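Local coordinates for putative diflavin flavoprotein A 3 (PDB 6H0C) that probably carries electrons from NADH to oxygen, reducing it to water, and is seen here as its flavodiiron core, a metallo-beta-lactamase-like domain joined to a flavodoxin-like one, at residues P100-I105 / V123-Q128; R140-T145 / P163-L168; A206-S211 / E250-A255; A308-G313 / Q340-F345. One frame throughout, in Å; residues are numbered along the deposited sequence.

Contact 1 of 4, residues P100-I105 / V123-Q128; sequences PQATII and VNNPIQ
Asn125 reaches the turn leading into the neighbouring strand, where its ND2 donates to Ala102 O at 2.9 Å. This bond is nearly straight (169° at the hydrogen) and the acceptor lies in the amide plane. Beyond it a parallel ladder begins: Ile104 N bonds to Pro126 O at 2.8 Å, and Ile104 O receives Gln128 N at 2.7 Å. On the face carrying Ile104 and Ile127, CD1 of Ile104 touches both Asn125 CB (3.9 Å) and Ile127 CG1 (4.0 Å). On the other face Ile105 and Gln128 lie side by side, with Ile105 CD1 3.7 Å from Gln128 CB. Thr103 crosses the ring of Pro126 at about a right angle, its OG1 3.5 Å from Pro126 CG. Farther out, Leu96 of helix 86-98 and Leu114 of helix 108-117 pack on Ile104. The latter helix links strands 103-106 and 127-129 in a beta-alpha-beta unit at the edge of a sheet of the metallo-beta-lactamase-like domain. Proline 126 has no N-H with which to continue the ladder to Ala102 O; the buried side-chain ND2 of Asn125 supplies that donor instead, and also bonds to Ala99 O.

Contact 2 of 4, residues R140-T145 / P163-L168; sequences RGHELT and PRTEIL
Arg164 lays its aliphatic stem on the ring of His142, a CH-pi contact in the metallo-beta-lactamase-like domain between the lead-ins to strands 143-148 and 167-171, which flank strand 158-162 and both run antiparallel to it. His142 is the centre of an inverse gamma turn leading into the first of these, while Glu166 and Ile167 form a G1 beta bulge opposite Asp162 at the start of the other. The packed part is centred on the imidazole. CG of Arg164, anti to its own backbone N (chi1 175°), sits 3.8 Å from the centroid of the His142 ring, 18° off the ring normal and offset toward the rim. CG2 of Thr165 comes to the ring edge instead, 3.8 Å from His142 CE1. Outside partners fix the ring's rotation: ND1 is hydrogen-bonded to Asp162 and NE2 to Asp13, two carboxylates that would favour a protonated imidazole. Gly141 O is also close, 3.3 Å from Arg164 CB. The outer side is looser and exposed. There the chain of Arg164 bends at chi2 (61°), which sets CD 3.7 Å from Arg140 O; that oxygen lies near the guanidinium plane, at its edge. The Arg140 side chain leads elsewhere, to a salt bridge with Asp13. Tightest of all, back on the packed side, is Pro163 CD, 3.1 Å from Glu143 O.

Contact 3 of 4, residues A206-S211 / E250-A255; sequences AAAQVS and EQQAQA
Ala207 meets Gln251 and Gln252 where the first turn of helix 207-217 approaches the C-terminal end of helix 237-253, a small helix-helix contact at the surface that buries only 157 Å² in all. The first helix belongs to the metallo-beta-lactamase-like region; the chain after the second leads to strand 257-262 of the flavodoxin-like sheet, so the contact lies near the passage from one domain to the other. Along 206-211, Ala206 opens the helix by offering its O to Val210 N, and its CB packs on Pro152. Ala207 follows as the main apolar point: its CB faces the other helix and touches Gln252 CG at 3.8 Å and Gln251 CB at 4.0 Å. The extended chain of Gln252 (chi2 175°) carries CD out past Ala207. Ala208 meets the amide end of the same glutamine, with Gln252 NE2 3.6 Å from Ala208 CA. Gln209 and Val210 face other parts of the fold, packing on Pro152 and Leu203. One turn after Ala207, Ser211 again points to the partner helix, its N bonded to Ala207 O. Solvent joins in here: a water donates to Gln252 OE1 at a short 2.6 Å and has a doubtful, weak link to Ser211, in the one conformer considered, with OG 3.4 Å from the water oxygen.

Contact 4 of 4, residues A308-G313 / Q340-F345; sequences AGFIFG and QLCGVF
Phe345, facing Gly313, and Phe310, facing Gln340 and Cys342, each hold CG between backbone N and carbonyl carbon (chi1 68° and 61°). They stand on opposite faces of the sheet, and the end of each ring comes nearer the partner strand. The Phe345 ring lies flat against Gly313, whose CA sits 3.4 Å from the ring centroid, a CH-pi contact open to it because Gly313 has no side chain there. At the edge of the same ring, Ile311 CG2 comes within 3.5 Å of Phe345 CE2. The Phe310 ring receives Gln340 OE1 at its edge, 3.5 Å from CD2, and Cys342 SG obliquely, 3.8 Å from CE1, a sulfur-aromatic contact. The Gln340 amide is set steeply to that ring, its OE1 hydrogen-bonded to Ser307. Between these faces the parallel ladder runs from Leu341 N to Ala308 O (3.2 Å), then through Phe310 N to Leu341 O and Phe312 N to Gly343 O, to Phe345 N on Phe312 O (2.9 Å); the Gly343 N to Phe310 O link is weak. Strands 309-313 and 341-348, joined by helix 323-335, lie inside the five-stranded parallel flavodoxin-like sheet. Helix 268-281 covers Phe345 and Ile311, helix 353-364 covers Phe312 and Val344, and Phe362 meets Phe310 edge-to-face.

The contacts follow one another along the chain. Contacts 1 and 2 share the metallo-beta-lactamase-like domain but belong to different sheets: contact 1 at the edge of the one holding strands 103-106 and 127-129, contact 2 in the one holding 143-148 and 167-171. Their centres are 22 Å apart. Contact 3 pairs a helix of that region with the helix preceding strand 257-262, and contact 4 lies within the parallel flavodoxin-like sheet. Contacts 3 and 4 approach to about 6 Å between nearest atoms without touching, whereas the centres of 1 and 4 lie 41 Å apart. Contact 3 thus lies close to where the chain passes from the metallo-beta-lactamase-like part to the flavodoxin-like part of the core.

Contact 1 of 4, residues P100-I105 / V123-Q128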
loop_
_atom_site.group_PDB
_atom_site.type_symbol
_atom_site.label_atom_id
_atom_site.label_comp_id
_atom_site.label_asym_id
_atom_site.label_seq_id
_atom_site.Cartn_x
_atom_site.Cartn_y
_atom_site.Cartn_z
ATOM N N PRO A 100 6.759 26.931 0.445
ATOM C CA PRO A 100 5.677 27.310 -0.473
ATOM C C PRO A 100 6.122 27.314 -1.934
ATOM O O PRO A 100 5.286 27.209 -2.828
ATOM C CB PRO A 100 5.302 28.719 -0.007
ATOM C CG PRO A 100 6.539 29.233 0.657
ATOM C CD PRO A 100 7.146 28.041 1.332
ATOM N N GLN A 101 7.426 27.417 -2.167
ATOM C CA GLN A 101 7.948 27.490 -3.523
ATOM C C GLN A 101 8.108 26.113 -4.164
ATOM O O GLN A 101 8.367 26.014 -5.362
ATOM C CB GLN A 101 9.298 28.211 -3.540
ATOM C CG GLN A 101 10.458 27.353 -3.068
ATOM C CD GLN A 101 10.345 26.973 -1.605
ATOM O OE1 GLN A 101 9.932 27.783 -0.774
ATOM N NE2 GLN A 101 10.703 25.735 -1.282
ATOM N N ALA A 102 7.962 25.053 -3.376
ATOM C CA ALA A 102 8.207 23.710 -3.897
ATOM C C ALA A 102 7.084 23.237 -4.818
ATOM O O ALA A 102 5.930 23.644 -4.673
ATOM C CB ALA A 102 8.398 22.728 -2.755
ATOM N N THR A 103 7.434 22.380 -5.771
ATOM C CA THR A 103 6.441 21.735 -6.619
ATOM C C THR A 103 6.241 20.276 -6.214
ATOM O O THR A 103 7.207 19.556 -5.947
ATOM C CB THR A 103 6.851 21.792 -8.086
ATOM O OG1 THR A 103 6.921 23.160 -8.492
ATOM C CG2 THR A 103 5.835 21.072 -8.949
ATOM N N ILE A 104 4.987 19.841 -6.160
ATOM C CA ILE A 104 4.700 18.449 -5.859
ATOM C C ILE A 104 4.853 17.585 -7.112
ATOM O O ILE A 104 4.325 17.908 -8.176
ATOM C CB ILE A 104 3.285 18.274 -5.286
ATOM C CG1 ILE A 104 3.171 18.983 -3.933
ATOM C CG2 ILE A 104 2.949 16.784 -5.158
ATOM C CD1 ILE A 104 1.803 19.596 -3.661
ATOM N N ILE A 105 5.587 16.488 -6.971
ATOM C CA ILE A 105 5.786 15.528 -8.049
ATOM C C ILE A 105 5.128 14.194 -7.690
ATOM O O ILE A 105 5.453 13.599 -6.654
ATOM C CB ILE A 105 7.287 15.288 -8.318
ATOM C CG1 ILE A 105 8.000 16.609 -8.602
ATOM C CG2 ILE A 105 7.471 14.287 -9.446
ATOM C CD1 ILE A 105 7.452 17.346 -9.806
ATOM N N VAL A 123 -2.649 25.296 1.511
ATOM C CA VAL A 123 -1.540 25.013 0.595
ATOM C C VAL A 123 -2.008 24.920 -0.852
ATOM O O VAL A 123 -2.992 24.244 -1.162
ATOM C CB VAL A 123 -0.784 23.693 0.957
ATOM C CG1 VAL A 123 0.001 23.853 2.248
ATOM C CG2 VAL A 123 -1.738 22.508 1.050
ATOM N N ASN A 124 -1.305 25.617 -1.733
ATOM C CA ASN A 124 -1.626 25.571 -3.145
ATOM C C ASN A 124 -0.357 25.482 -3.981
ATOM O O ASN A 124 -0.229 26.156 -5.004
ATOM C CB ASN A 124 -2.454 26.796 -3.545
ATOM C CG ASN A 124 -3.460 26.491 -4.652
ATOM O OD1 ASN A 124 -3.687 25.331 -5.008
ATOM N ND2 ASN A 124 -4.075 27.536 -5.189
ATOM N N ASN A 125 0.591 24.669 -3.519
ATOM C CA ASN A 125 1.768 24.351 -4.313
ATOM C C ASN A 125 1.322 23.684 -5.591
ATOM O O ASN A 125 0.378 22.893 -5.580
ATOM C CB ASN A 125 2.724 23.427 -3.561
ATOM C CG ASN A 125 3.248 24.042 -2.297
ATOM O OD1 ASN A 125 2.490 24.321 -1.370
ATOM N ND2 ASN A 125 4.554 24.246 -2.240
ATOM N N PRO A 126 2.000 23.991 -6.701
ATOM C CA PRO A 126 1.616 23.347 -7.954
ATOM C C PRO A 126 1.975 21.863 -7.927
ATOM O O PRO A 126 2.904 21.449 -7.224
ATOM C CB PRO A 126 2.432 24.109 -9.000
ATOM C CG PRO A 126 3.653 24.526 -8.266
ATOM C CD PRO A 126 3.200 24.828 -6.853
ATOM N N ILE A 127 1.210 21.076 -8.673
ATOM C CA ILE A 127 1.454 19.653 -8.833
ATOM C C ILE A 127 1.876 19.372 -10.262
ATOM O O ILE A 127 1.200 19.788 -11.207
ATOM C CB ILE A 127 0.203 18.820 -8.514
ATOM C CG1 ILE A 127 -0.184 18.971 -7.046
ATOM C CG2 ILE A 127 0.431 17.356 -8.867
ATOM C CD1 ILE A 127 -1.570 18.435 -6.726
ATOM N N GLN A 128 2.993 18.676 -10.424
ATOM C CA GLN A 128 3.386 18.210 -11.743
ATOM C C GLN A 128 3.231 16.692 -11.803
ATOM O O GLN A 128 3.939 15.955 -11.112
ATOM C CB GLN A 128 4.818 18.630 -12.069
ATOM C CG GLN A 128 5.263 18.273 -13.486
ATOM C CD GLN A 128 6.670 18.766 -13.807
ATOM O OE1 GLN A 128 7.154 19.741 -13.222
ATOM N NE2 GLN A 128 7.335 18.085 -14.734
#

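Contact 2 of 4, residues R140-T145 / P163-L168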
loop_
_atom_site.group_PDB
_atom_site.type_symbol
_atom_site.label_atom_id
_atom_site.label_comp_id
_atom_site.label_asym_id
_atom_site.label_seq_id
_atom_site.Cartn_x
_atom_site.Cartn_y
_atom_site.Cartn_z
ATOM N N ARG A 140 23.563 17.600 -12.496
ATOM C CA ARG A 140 24.657 16.760 -12.019
ATOM C C ARG A 140 24.435 15.268 -12.297
ATOM O O ARG A 140 24.937 14.406 -11.567
ATOM C CB ARG A 140 24.880 16.997 -10.518
ATOM C CG ARG A 140 25.927 18.063 -10.227
ATOM C CD ARG A 140 25.455 19.125 -9.245
ATOM N NE ARG A 140 25.645 18.716 -7.860
ATOM C CZ ARG A 140 25.655 19.555 -6.831
ATOM N NH1 ARG A 140 25.501 20.857 -7.025
ATOM N NH2 ARG A 140 25.820 19.088 -5.602
ATOM N N GLY A 141 23.693 14.970 -13.363
ATOM C CA GLY A 141 23.486 13.597 -13.790
ATOM C C GLY A 141 22.274 12.915 -13.168
ATOM O O GLY A 141 21.939 11.787 -13.541
ATOM N N HIS A 142 21.627 13.588 -12.215
ATOM C CA HIS A 142 20.421 13.056 -11.586
ATOM C C HIS A 142 19.207 13.349 -12.462
ATOM O O HIS A 142 18.336 14.147 -12.088
ATOM C CB HIS A 142 20.207 13.656 -10.185
ATOM C CG HIS A 142 21.362 13.453 -9.245
ATOM N ND1 HIS A 142 21.480 12.344 -8.434
ATOM C CD2 HIS A 142 22.446 14.226 -8.986
ATOM C CE1 HIS A 142 22.588 12.440 -7.717
ATOM N NE2 HIS A 142 23.190 13.572 -8.034
ATOM N N GLU A 143 19.152 12.732 -13.640
ATOM C CA GLU A 143 17.956 12.873 -14.453
ATOM C C GLU A 143 17.034 11.713 -14.147
ATOM O O GLU A 143 17.189 10.613 -14.678
ATOM C CB GLU A 143 18.254 12.941 -15.948
ATOM C CG GLU A 143 17.013 13.386 -16.718
ATOM C CD GLU A 143 17.250 13.575 -18.199
ATOM O OE1 GLU A 143 18.390 13.336 -18.655
ATOM O OE2 GLU A 143 16.291 13.964 -18.907
ATOM N N LEU A 144 16.082 11.984 -13.264
ATOM C CA LEU A 144 15.162 10.980 -12.772
ATOM C C LEU A 144 14.214 10.504 -13.867
ATOM O O LEU A 144 13.757 11.295 -14.693
ATOM C CB LEU A 144 14.361 11.539 -11.596
ATOM C CG LEU A 144 15.180 12.215 -10.493
ATOM C CD1 LEU A 144 14.248 12.744 -9.395
ATOM C CD2 LEU A 144 16.238 11.267 -9.922
ATOM N N THR A 145 13.931 9.203 -13.868
ATOM C CA THR A 145 12.876 8.636 -14.701
ATOM C C THR A 145 11.783 8.053 -13.800
ATOM O O THR A 145 12.078 7.398 -12.798
ATOM C CB THR A 145 13.421 7.550 -15.648
ATOM O OG1 THR A 145 14.313 8.155 -16.587
ATOM C CG2 THR A 145 12.289 6.886 -16.417
ATOM N N PRO A 163 19.645 7.563 -12.431
ATOM C CA PRO A 163 20.743 6.906 -13.145
ATOM C C PRO A 163 22.122 7.317 -12.623
ATOM O O PRO A 163 23.076 6.564 -12.791
ATOM C CB PRO A 163 20.541 7.364 -14.593
ATOM C CG PRO A 163 19.772 8.644 -14.485
ATOM C CD PRO A 163 18.866 8.454 -13.308
ATOM N N ARG A 164 22.231 8.479 -11.991
ATOM C CA ARG A 164 23.524 8.924 -11.459
ATOM C C ARG A 164 24.021 8.016 -10.327
ATOM O O ARG A 164 25.211 7.723 -10.225
ATOM C CB ARG A 164 23.428 10.372 -10.961
ATOM C CG ARG A 164 24.696 10.892 -10.282
ATOM C CD ARG A 164 25.898 10.874 -11.239
ATOM N NE ARG A 164 27.131 11.346 -10.600
ATOM C CZ ARG A 164 28.020 10.549 -10.015
ATOM N NH1 ARG A 164 27.820 9.237 -9.988
ATOM N NH2 ARG A 164 29.111 11.062 -9.454
ATOM N N THR A 165 23.094 7.569 -9.483
ATOM C CA THR A 165 23.427 6.808 -8.283
ATOM C C THR A 165 23.013 5.341 -8.389
ATOM O O THR A 165 23.333 4.536 -7.507
ATOM C CB THR A 165 22.739 7.411 -7.045
ATOM O OG1 THR A 165 21.317 7.410 -7.255
ATOM C CG2 THR A 165 23.212 8.840 -6.808
ATOM N N GLU A 166 22.291 5.017 -9.464
ATOM C CA GLU A 166 21.766 3.677 -9.696
ATOM C C GLU A 166 20.826 3.238 -8.576
ATOM O O GLU A 166 20.734 2.054 -8.243
ATOM C CB GLU A 166 22.909 2.682 -9.857
ATOM C CG GLU A 166 23.598 2.825 -11.196
ATOM C CD GLU A 166 25.009 2.321 -11.172
ATOM O OE1 GLU A 166 25.687 2.504 -10.135
ATOM O OE2 GLU A 166 25.429 1.742 -12.190
ATOM N N ILE A 167 20.136 4.207 -7.991
ATOM C CA ILE A 167 19.139 3.911 -6.984
ATOM C C ILE A 167 17.759 3.911 -7.618
ATOM O O ILE A 167 17.394 4.835 -8.350
ATOM C CB ILE A 167 19.162 4.924 -5.830
ATOM C CG1 ILE A 167 20.521 4.905 -5.129
ATOM C CG2 ILE A 167 18.034 4.627 -4.847
ATOM C CD1 ILE A 167 20.682 6.025 -4.100
ATOM N N LEU A 168 17.007 2.854 -7.342
ATOM C CA LEU A 168 15.583 2.812 -7.642
ATOM C C LEU A 168 14.821 3.113 -6.354
ATOM O O LEU A 168 14.952 2.398 -5.358
ATOM C CB LEU A 168 15.198 1.446 -8.209
ATOM C CG LEU A 168 13.835 1.271 -8.865
ATOM C CD1 LEU A 168 13.722 2.157 -10.101
ATOM C CD2 LEU A 168 13.636 -0.189 -9.223
#

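Contact 3 of 4, residues A206-S211 / E250-A255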
loop_
_atom_site.group_PDB
_atom_site.type_symbol
_atom_site.label_atom_id
_atom_site.label_comp_id
_atom_site.label_asym_id
_atom_site.label_seq_id
_atom_site.Cartn_x
_atom_site.Cartn_y
_atom_site.Cartn_z
ATOM N N ALA A 206 -2.110 -8.437 -4.489
ATOM C CA ALA A 206 -1.952 -7.655 -5.713
ATOM C C ALA A 206 -0.927 -8.302 -6.650
ATOM O O ALA A 206 -0.174 -7.604 -7.336
ATOM C CB ALA A 206 -1.532 -6.226 -5.374
ATOM N N ALA A 207 -0.916 -9.632 -6.687
ATOM C CA ALA A 207 0.147 -10.382 -7.353
ATOM C C ALA A 207 0.354 -9.991 -8.822
ATOM O O ALA A 207 1.487 -9.860 -9.287
ATOM C CB ALA A 207 -0.134 -11.869 -7.246
ATOM N N ALA A 208 -0.737 -9.801 -9.553
ATOM C CA ALA A 208 -0.625 -9.468 -10.967
ATOM C C ALA A 208 -0.067 -8.052 -11.181
ATOM O O ALA A 208 0.784 -7.839 -12.055
ATOM C CB ALA A 208 -1.976 -9.621 -11.651
ATOM N N GLN A 209 -0.542 -7.089 -10.386
ATOM C CA GLN A 209 -0.079 -5.704 -10.522
ATOM C C GLN A 209 1.371 -5.570 -10.063
ATOM O O GLN A 209 2.143 -4.790 -10.634
ATOM C CB GLN A 209 -0.965 -4.729 -9.732
ATOM C CG GLN A 209 -2.432 -4.702 -10.145
ATOM C CD GLN A 209 -3.271 -5.721 -9.374
ATOM O OE1 GLN A 209 -2.802 -6.823 -9.047
ATOM N NE2 GLN A 209 -4.514 -5.353 -9.072
ATOM N N VAL A 210 1.740 -6.329 -9.035
ATOM C CA VAL A 210 3.110 -6.288 -8.535
ATOM C C VAL A 210 4.070 -6.914 -9.563
ATOM O O VAL A 210 5.193 -6.429 -9.758
ATOM C CB VAL A 210 3.227 -6.987 -7.158
ATOM C CG1 VAL A 210 4.691 -7.131 -6.741
ATOM C CG2 VAL A 210 2.446 -6.192 -6.110
ATOM N N SER A 211 3.620 -7.975 -10.229
ATOM C CA SER A 211 4.425 -8.604 -11.270
ATOM C C SER A 211 4.593 -7.661 -12.457
ATOM O O SER A 211 5.666 -7.593 -13.060
ATOM C CB SER A 211 3.796 -9.921 -11.726
ATOM O OG SER A 211 4.614 -10.572 -12.682
ATOM N N GLU A 250 4.049 -18.288 -7.194
ATOM C CA GLU A 250 3.265 -19.269 -6.455
ATOM C C GLU A 250 1.879 -18.743 -6.118
ATOM O O GLU A 250 0.933 -19.520 -6.058
ATOM C CB GLU A 250 3.978 -19.740 -5.191
ATOM C CG GLU A 250 4.690 -18.709 -4.377
ATOM C CD GLU A 250 5.545 -19.361 -3.296
ATOM O OE1 GLU A 250 6.496 -20.099 -3.655
ATOM O OE2 GLU A 250 5.245 -19.154 -2.098
ATOM N N GLN A 251 1.745 -17.431 -5.935
ATOM C CA GLN A 251 0.433 -16.852 -5.676
ATOM C C GLN A 251 -0.497 -17.064 -6.866
ATOM O O GLN A 251 -1.633 -17.504 -6.711
ATOM C CB GLN A 251 0.544 -15.358 -5.355
ATOM C CG GLN A 251 1.092 -15.057 -3.955
ATOM C CD GLN A 251 0.265 -15.690 -2.847
ATOM O OE1 GLN A 251 -0.959 -15.604 -2.840
ATOM N NE2 GLN A 251 0.935 -16.343 -1.909
ATOM N N GLN A 252 -0.016 -16.756 -8.059
ATOM C CA GLN A 252 -0.875 -16.819 -9.231
ATOM C C GLN A 252 -1.100 -18.262 -9.665
ATOM O O GLN A 252 -1.968 -18.550 -10.482
ATOM C CB GLN A 252 -0.277 -15.979 -10.355
ATOM C CG GLN A 252 -0.240 -14.502 -9.976
ATOM C CD GLN A 252 0.452 -13.630 -11.003
ATOM O OE1 GLN A 252 1.681 -13.591 -11.079
ATOM N NE2 GLN A 252 -0.336 -12.913 -11.790
ATOM N N ALA A 253 -0.337 -19.174 -9.080
ATOM C CA ALA A 253 -0.420 -20.582 -9.443
ATOM C C ALA A 253 -1.408 -21.354 -8.578
ATOM O O ALA A 253 -1.721 -22.508 -8.872
ATOM C CB ALA A 253 0.959 -21.231 -9.356
ATOM N N GLN A 254 -1.898 -20.737 -7.510
ATOM C CA GLN A 254 -2.787 -21.448 -6.599
ATOM C C GLN A 254 -4.134 -21.768 -7.259
ATOM O O GLN A 254 -4.630 -21.008 -8.094
ATOM C CB GLN A 254 -2.959 -20.635 -5.324
ATOM C CG GLN A 254 -1.612 -20.387 -4.681
ATOM C CD GLN A 254 -1.688 -19.683 -3.358
ATOM O OE1 GLN A 254 -1.405 -20.276 -2.321
ATOM N NE2 GLN A 254 -2.042 -18.403 -3.382
ATOM N N ALA A 255 -4.704 -22.912 -6.896
ATOM C CA ALA A 255 -5.874 -23.448 -7.592
ATOM C C ALA A 255 -7.113 -22.592 -7.391
ATOM O O ALA A 255 -7.944 -22.459 -8.291
ATOM C CB ALA A 255 -6.151 -24.871 -7.134
HETATM O O HOH W 1 4.188 -13.698 -11.535
#

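Contact 4 of 4, residues A308-G313 / Q340-F345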
loop_
_atom_site.group_PDB
_atom_site.type_symbol
_atom_site.label_atom_id
_atom_site.label_comp_id
_atom_site.label_asym_id
_atom_site.label_seq_id
_atom_site.Cartn_x
_atom_site.Cartn_y
_atom_site.Cartn_z
ATOM N N ALA A 308 -13.391 -18.178 -6.992
ATOM C CA ALA A 308 -14.221 -19.238 -6.435
ATOM C C ALA A 308 -15.133 -18.661 -5.361
ATOM O O ALA A 308 -16.156 -19.250 -5.001
ATOM C CB ALA A 308 -13.352 -20.358 -5.860
ATOM N N GLY A 309 -14.735 -17.508 -4.835
ATOM C CA GLY A 309 -15.536 -16.787 -3.865
ATOM C C GLY A 309 -15.250 -15.305 -4.000
ATOM O O GLY A 309 -14.242 -14.924 -4.597
ATOM N N PHE A 310 -16.142 -14.473 -3.472
ATOM C CA PHE A 310 -15.912 -13.033 -3.400
ATOM C C PHE A 310 -16.350 -12.507 -2.040
ATOM O O PHE A 310 -17.229 -13.082 -1.390
ATOM C CB PHE A 310 -16.650 -12.289 -4.523
ATOM C CG PHE A 310 -18.158 -12.443 -4.485
ATOM C CD1 PHE A 310 -18.940 -11.565 -3.762
ATOM C CD2 PHE A 310 -18.787 -13.465 -5.186
ATOM C CE1 PHE A 310 -20.316 -11.708 -3.727
ATOM C CE2 PHE A 310 -20.163 -13.606 -5.156
ATOM C CZ PHE A 310 -20.927 -12.730 -4.426
ATOM N N ILE A 311 -15.737 -11.407 -1.621
ATOM C CA ILE A 311 -15.998 -10.792 -0.325
ATOM C C ILE A 311 -16.116 -9.283 -0.493
ATOM O O ILE A 311 -15.266 -8.672 -1.135
ATOM C CB ILE A 311 -14.870 -11.106 0.670
ATOM C CG1 ILE A 311 -14.685 -12.627 0.817
ATOM C CG2 ILE A 311 -15.134 -10.440 2.011
ATOM C CD1 ILE A 311 -13.546 -13.042 1.753
ATOM N N PHE A 312 -17.166 -8.685 0.067
ATOM C CA PHE A 312 -17.344 -7.227 0.038
ATOM C C PHE A 312 -17.067 -6.608 1.407
ATOM O O PHE A 312 -17.545 -7.110 2.434
ATOM C CB PHE A 312 -18.765 -6.846 -0.402
ATOM C CG PHE A 312 -18.931 -6.661 -1.902
ATOM C CD1 PHE A 312 -19.321 -5.430 -2.424
ATOM C CD2 PHE A 312 -18.737 -7.718 -2.783
ATOM C CE1 PHE A 312 -19.502 -5.255 -3.794
ATOM C CE2 PHE A 312 -18.915 -7.546 -4.156
ATOM C CZ PHE A 312 -19.293 -6.312 -4.660
ATOM N N GLY A 313 -16.300 -5.517 1.412
ATOM C CA GLY A 313 -16.025 -4.760 2.622
ATOM C C GLY A 313 -16.432 -3.313 2.405
ATOM O O GLY A 313 -16.017 -2.683 1.428
ATOM N N GLN A 340 -20.523 -19.380 -6.288
ATOM C CA GLN A 340 -19.432 -18.682 -5.621
ATOM C C GLN A 340 -19.759 -18.473 -4.143
ATOM O O GLN A 340 -20.888 -18.122 -3.783
ATOM C CB GLN A 340 -19.140 -17.334 -6.298
ATOM C CG GLN A 340 -18.384 -17.434 -7.625
ATOM C CD GLN A 340 -17.394 -16.285 -7.810
ATOM O OE1 GLN A 340 -16.799 -15.804 -6.840
ATOM N NE2 GLN A 340 -17.215 -15.843 -9.053
ATOM N N LEU A 341 -18.766 -18.694 -3.292
ATOM C CA LEU A 341 -18.914 -18.444 -1.867
ATOM C C LEU A 341 -18.838 -16.939 -1.594
ATOM O O LEU A 341 -18.040 -16.227 -2.210
ATOM C CB LEU A 341 -17.839 -19.193 -1.087
ATOM C CG LEU A 341 -18.067 -19.315 0.411
ATOM C CD1 LEU A 341 -19.361 -20.062 0.669
ATOM C CD2 LEU A 341 -16.879 -20.007 1.080
ATOM N N CYS A 342 -19.674 -16.461 -0.677
ATOM C CA CYS A 342 -19.809 -15.027 -0.424
ATOM C C CYS A 342 -19.391 -14.649 0.999
ATOM O O CYS A 342 -19.447 -15.473 1.907
ATOM C CB CYS A 342 -21.255 -14.593 -0.678
ATOM S SG CYS A 342 -21.579 -12.870 -0.281
ATOM N N GLY A 343 -18.975 -13.399 1.186
ATOM C CA GLY A 343 -18.646 -12.883 2.505
ATOM C C GLY A 343 -18.832 -11.378 2.582
ATOM O O GLY A 343 -18.623 -10.672 1.594
ATOM N N VAL A 344 -19.225 -10.879 3.753
ATOM C CA VAL A 344 -19.437 -9.445 3.954
ATOM C C VAL A 344 -18.796 -8.947 5.254
ATOM O O VAL A 344 -18.941 -9.575 6.307
ATOM C CB VAL A 344 -20.944 -9.104 3.975
ATOM C CG1 VAL A 344 -21.154 -7.611 4.181
ATOM C CG2 VAL A 344 -21.613 -9.570 2.685
ATOM N N PHE A 345 -18.090 -7.818 5.185
ATOM C CA PHE A 345 -17.525 -7.197 6.390
ATOM C C PHE A 345 -17.517 -5.681 6.309
ATOM O O PHE A 345 -17.721 -5.098 5.240
ATOM C CB PHE A 345 -16.102 -7.686 6.645
ATOM C CG PHE A 345 -15.104 -7.225 5.616
ATOM C CD1 PHE A 345 -14.273 -6.143 5.870
ATOM C CD2 PHE A 345 -14.989 -7.884 4.393
ATOM C CE1 PHE A 345 -13.339 -5.723 4.918
ATOM C CE2 PHE A 345 -14.058 -7.468 3.435
ATOM C CZ PHE A 345 -13.239 -6.387 3.698
#